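Local coordinates for protein glutathione S-transferase (Bombyx mori, PDB 4E8H) that binds glutathione as a homodimer and probably acts as a glutathione transferase, joining the tripeptide's thiol to electrophilic compounds, at residues B[2-12]-B[28-39]. Residues are numbered along the deposited sequence; the frame is centred on the assembly and turned at random.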
loop_
_atom_site.group_PDB
_atom_site.type_symbol
_atom_site.label_atom_id
_atom_site.label_comp_id
_atom_site.label_asym_id
_atom_site.label_seq_id
_atom_site.Cartn_x
_atom_site.Cartn_y
_atom_site.Cartn_z
ATOM N N MET B 2 -0.117 5.955 26.210
ATOM C CA MET B 2 -0.515 7.222 25.616
ATOM C C MET B 2 0.746 7.993 25.238
ATOM O O MET B 2 1.790 7.806 25.871
ATOM C CB MET B 2 -1.370 8.028 26.595
ATOM C CG MET B 2 -2.856 7.743 26.483
ATOM S SD MET B 2 -3.600 8.641 25.106
ATOM C CE MET B 2 -4.948 7.544 24.673
ATOM N N PRO B 3 0.670 8.846 24.196
ATOM C CA PRO B 3 1.841 9.664 23.881
ATOM C C PRO B 3 2.146 10.638 25.018
ATOM O O PRO B 3 1.226 11.081 25.712
ATOM C CB PRO B 3 1.424 10.415 22.612
ATOM C CG PRO B 3 -0.062 10.351 22.586
ATOM C CD PRO B 3 -0.424 9.055 23.231
ATOM N N VAL B 4 3.426 10.955 25.208
ATOM C CA VAL B 4 3.857 11.780 26.345
ATOM C C VAL B 4 3.506 13.258 26.165
ATOM O O VAL B 4 3.369 14.000 27.140
ATOM C CB VAL B 4 5.359 11.576 26.703
ATOM C CG1 VAL B 4 5.624 10.129 27.112
ATOM C CG2 VAL B 4 6.279 12.000 25.564
ATOM N N GLN B 5 3.369 13.670 24.909
ATOM C CA GLN B 5 2.781 14.956 24.558
ATOM C C GLN B 5 1.960 14.728 23.283
ATOM O O GLN B 5 2.120 13.689 22.633
ATOM C CB GLN B 5 3.868 16.035 24.395
ATOM C CG GLN B 5 4.477 16.174 23.003
ATOM C CD GLN B 5 5.962 16.515 23.032
ATOM O OE1 GLN B 5 6.454 17.160 23.961
ATOM N NE2 GLN B 5 6.684 16.074 22.007
ATOM N N PRO B 6 1.061 15.671 22.932
ATOM C CA PRO B 6 0.250 15.496 21.728
ATOM C C PRO B 6 1.078 15.209 20.480
ATOM O O PRO B 6 2.113 15.843 20.255
ATOM C CB PRO B 6 -0.461 16.841 21.595
ATOM C CG PRO B 6 -0.599 17.311 22.993
ATOM C CD PRO B 6 0.658 16.874 23.687
ATOM N N ILE B 7 0.620 14.239 19.695
ATOM C CA ILE B 7 1.246 13.901 18.425
ATOM C C ILE B 7 1.019 15.049 17.446
ATOM O O ILE B 7 -0.061 15.646 17.416
ATOM C CB ILE B 7 0.690 12.569 17.861
ATOM C CG1 ILE B 7 1.035 11.410 18.805
ATOM C CG2 ILE B 7 1.231 12.302 16.465
ATOM C CD1 ILE B 7 0.273 10.118 18.534
ATOM N N LYS B 8 2.050 15.369 16.670
ATOM C CA LYS B 8 1.959 16.429 15.674
ATOM C C LYS B 8 1.641 15.848 14.305
ATOM O O LYS B 8 2.148 14.786 13.938
ATOM C CB LYS B 8 3.255 17.244 15.628
ATOM C CG LYS B 8 3.454 18.148 16.839
ATOM C CD LYS B 8 4.810 18.839 16.825
ATOM C CE LYS B 8 5.082 19.516 18.164
ATOM N NZ LYS B 8 6.423 20.164 18.211
ATOM N N LEU B 9 0.788 16.544 13.561
ATOM C CA LEU B 9 0.476 16.150 12.194
ATOM C C LEU B 9 0.622 17.330 11.244
ATOM O O LEU B 9 -0.097 18.325 11.361
ATOM C CB LEU B 9 -0.935 15.553 12.092
ATOM C CG LEU B 9 -1.240 14.830 10.773
ATOM C CD1 LEU B 9 -0.594 13.446 10.744
ATOM C CD2 LEU B 9 -2.740 14.731 10.535
ATOM N N TYR B 10 1.567 17.213 10.317
ATOM C CA TYR B 10 1.723 18.187 9.242
ATOM C C TYR B 10 0.715 17.823 8.157
ATOM O O TYR B 10 0.719 16.699 7.656
ATOM C CB TYR B 10 3.166 18.194 8.723
ATOM C CG TYR B 10 4.164 18.625 9.780
ATOM C CD1 TYR B 10 4.582 19.952 9.874
ATOM C CD2 TYR B 10 4.666 17.709 10.707
ATOM C CE1 TYR B 10 5.487 20.353 10.854
ATOM C CE2 TYR B 10 5.567 18.101 11.691
ATOM C CZ TYR B 10 5.974 19.422 11.757
ATOM O OH TYR B 10 6.867 19.806 12.731
ATOM N N TYR B 11 -0.163 18.766 7.817
ATOM C CA TYR B 11 -1.374 18.445 7.060
ATOM C C TYR B 11 -1.946 19.637 6.285
ATOM O O TYR B 11 -1.448 20.761 6.392
ATOM C CB TYR B 11 -2.448 17.934 8.039
ATOM C CG TYR B 11 -3.327 19.038 8.606
ATOM C CD1 TYR B 11 -4.711 19.011 8.432
ATOM C CD2 TYR B 11 -2.771 20.126 9.287
ATOM C CE1 TYR B 11 -5.523 20.032 8.935
ATOM C CE2 TYR B 11 -3.570 21.154 9.786
ATOM C CZ TYR B 11 -4.945 21.098 9.610
ATOM O OH TYR B 11 -5.740 22.107 10.111
ATOM N N LEU B 12 -2.995 19.369 5.508
ATOM C CA LEU B 12 -3.919 20.394 5.020
ATOM C C LEU B 12 -5.335 19.826 5.107
ATOM O O LEU B 12 -5.535 18.644 4.814
ATOM C CB LEU B 12 -3.606 20.792 3.576
ATOM C CG LEU B 12 -2.367 21.647 3.294
ATOM C CD1 LEU B 12 -2.128 21.737 1.794
ATOM C CD2 LEU B 12 -2.485 23.042 3.911
ATOM N N LEU B 28 -9.567 6.782 18.135
ATOM C CA LEU B 28 -8.647 6.319 19.174
ATOM C C LEU B 28 -8.539 7.311 20.331
ATOM O O LEU B 28 -7.860 7.038 21.326
ATOM C CB LEU B 28 -7.258 6.061 18.580
ATOM C CG LEU B 28 -7.113 4.917 17.573
ATOM C CD1 LEU B 28 -5.808 5.043 16.813
ATOM C CD2 LEU B 28 -7.215 3.553 18.249
ATOM N N GLU B 29 -9.204 8.457 20.185
ATOM C CA GLU B 29 -9.249 9.512 21.209
ATOM C C GLU B 29 -7.869 10.105 21.521
ATOM O O GLU B 29 -7.515 10.338 22.680
ATOM C CB GLU B 29 -9.977 9.025 22.474
ATOM C CG GLU B 29 -11.406 8.551 22.205
ATOM C CD GLU B 29 -12.096 7.974 23.429
ATOM O OE1 GLU B 29 -11.422 7.332 24.263
ATOM O OE2 GLU B 29 -13.326 8.153 23.549
ATOM N N LEU B 30 -7.102 10.345 20.459
ATOM C CA LEU B 30 -5.807 11.007 20.549
ATOM C C LEU B 30 -5.953 12.418 20.000
ATOM O O LEU B 30 -6.460 12.599 18.890
ATOM C CB LEU B 30 -4.755 10.247 19.730
ATOM C CG LEU B 30 -4.477 8.771 20.039
ATOM C CD1 LEU B 30 -3.740 8.103 18.884
ATOM C CD2 LEU B 30 -3.689 8.618 21.332
ATOM N N ASP B 31 -5.531 13.419 20.768
ATOM C CA ASP B 31 -5.510 14.775 20.234
ATOM C C ASP B 31 -4.276 14.956 19.373
ATOM O O ASP B 31 -3.162 14.605 19.773
ATOM C CB ASP B 31 -5.556 15.849 21.326
ATOM C CG ASP B 31 -5.752 17.258 20.753
ATOM O OD1 ASP B 31 -5.180 18.222 21.299
ATOM O OD2 ASP B 31 -6.473 17.404 19.745
ATOM N N LEU B 32 -4.491 15.485 18.177
ATOM C CA LEU B 32 -3.395 15.825 17.300
ATOM C C LEU B 32 -3.194 17.322 17.356
ATOM O O LEU B 32 -4.162 18.092 17.332
ATOM C CB LEU B 32 -3.680 15.387 15.860
ATOM C CG LEU B 32 -3.855 13.896 15.545
ATOM C CD1 LEU B 32 -4.110 13.706 14.057
ATOM C CD2 LEU B 32 -2.654 13.065 15.989
ATOM N N HIS B 33 -1.939 17.733 17.461
ATOM C CA HIS B 33 -1.595 19.123 17.252
ATOM C C HIS B 33 -1.311 19.309 15.770
ATOM O O HIS B 33 -0.266 18.900 15.252
ATOM C CB HIS B 33 -0.449 19.557 18.171
ATOM C CG HIS B 33 -0.893 19.835 19.575
ATOM N ND1 HIS B 33 -0.129 20.541 20.480
ATOM C CD2 HIS B 33 -2.044 19.525 20.219
ATOM C CE1 HIS B 33 -0.781 20.634 21.626
ATOM N NE2 HIS B 33 -1.947 20.028 21.494
ATOM N N LEU B 34 -2.295 19.896 15.098
ATOM C CA LEU B 34 -2.300 20.038 13.651
ATOM C C LEU B 34 -1.454 21.231 13.237
ATOM O O LEU B 34 -1.591 22.325 13.793
ATOM C CB LEU B 34 -3.736 20.195 13.142
ATOM C CG LEU B 34 -4.760 19.117 13.524
ATOM C CD1 LEU B 34 -6.182 19.615 13.299
ATOM C CD2 LEU B 34 -4.517 17.810 12.769
ATOM N N ILE B 35 -0.570 21.008 12.271
ATOM C CA ILE B 35 0.292 22.064 11.755
ATOM C C ILE B 35 0.053 22.228 10.259
ATOM O O ILE B 35 0.446 21.374 9.458
ATOM C CB ILE B 35 1.794 21.789 12.039
ATOM C CG1 ILE B 35 2.020 21.511 13.531
ATOM C CG2 ILE B 35 2.659 22.962 11.561
ATOM C CD1 ILE B 35 3.329 20.802 13.849
ATOM N N THR B 36 -0.608 23.326 9.904
ATOM C CA THR B 36 -0.888 23.670 8.514
ATOM C C THR B 36 0.411 23.723 7.716
ATOM O O THR B 36 1.348 24.438 8.081
ATOM C CB THR B 36 -1.639 25.019 8.420
ATOM O OG1 THR B 36 -2.909 24.901 9.075
ATOM C CG2 THR B 36 -1.867 25.430 6.968
ATOM N N THR B 37 0.466 22.943 6.639
ATOM C CA THR B 37 1.654 22.882 5.798
ATOM C C THR B 37 1.292 23.231 4.357
ATOM O O THR B 37 0.777 22.398 3.605
ATOM C CB THR B 37 2.365 21.513 5.908
ATOM O OG1 THR B 37 2.681 21.250 7.283
ATOM C CG2 THR B 37 3.656 21.499 5.093
ATOM N N ASN B 38 1.570 24.482 4.000
ATOM C CA ASN B 38 1.202 25.054 2.713
ATOM C C ASN B 38 2.086 24.529 1.582
ATOM O O ASN B 38 3.217 24.988 1.399
ATOM C CB ASN B 38 1.286 26.585 2.799
ATOM C CG ASN B 38 0.446 27.293 1.748
ATOM O OD1 ASN B 38 0.267 26.805 0.631
ATOM N ND2 ASN B 38 -0.065 28.468 2.103
ATOM N N ILE B 39 1.558 23.556 0.840
ATOM C CA ILE B 39 2.246 22.962 -0.311
ATOM C C ILE B 39 2.536 24.015 -1.374
ATOM O O ILE B 39 3.663 24.114 -1.866
ATOM C CB ILE B 39 1.418 21.802 -0.941
ATOM C CG1 ILE B 39 1.135 20.682 0.080
ATOM C CG2 ILE B 39 2.073 21.266 -2.223
ATOM C CD1 ILE B 39 2.356 20.245 0.927
HETATM O O HOH W 1 -1.682 12.713 20.824
HETATM O O HOH W 2 -4.384 24.247 12.142
#
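I35 lies alongside the ring of Y10, its CD1 over one face and displaced toward the rim, 3.6 Å from Y10 CZ. At the edge of that ring and in its plane sits T37 OG1, whose hydroxyl donates to I35 O. The same carbonyl accepts a second hydrogen bond, from Y11 N, the two donors arriving from opposite faces of its plane. Replacing Y10 by alanine keeps CB beside T37 OG1 but is likely to strip the aromatic surface from I35 CD1 and leave a gap where the ring edge met that hydroxyl. Farther back, H33 on the same sheet face has P6 CB, from the preceding loop, over its ring centre, 3.5 Å from the centroid, a CH-pi contact. The other face carries I7, L9, L32 and L34; L9 CD2 meets L32 CD1 at 3.9 Å, and helix 16-27 covers L9 and L32. Y11 CB points away from the neighbouring strand, but with CG between the backbone N and the carbonyl carbon (chi1 90°) the ring turns back, bringing CE2 to 3.5 Å from L34 CB. Five backbone bonds tie the strands in parallel. Beyond them, L12 CD1 touches I39 CG1; the I39 side chain lies about 4 Å from bound glutathione. Strand 7-11, helix 16-27 and strand 32-36 form the beta-alpha-beta unit that opens the thioredoxin-like domain of glutathione transferases.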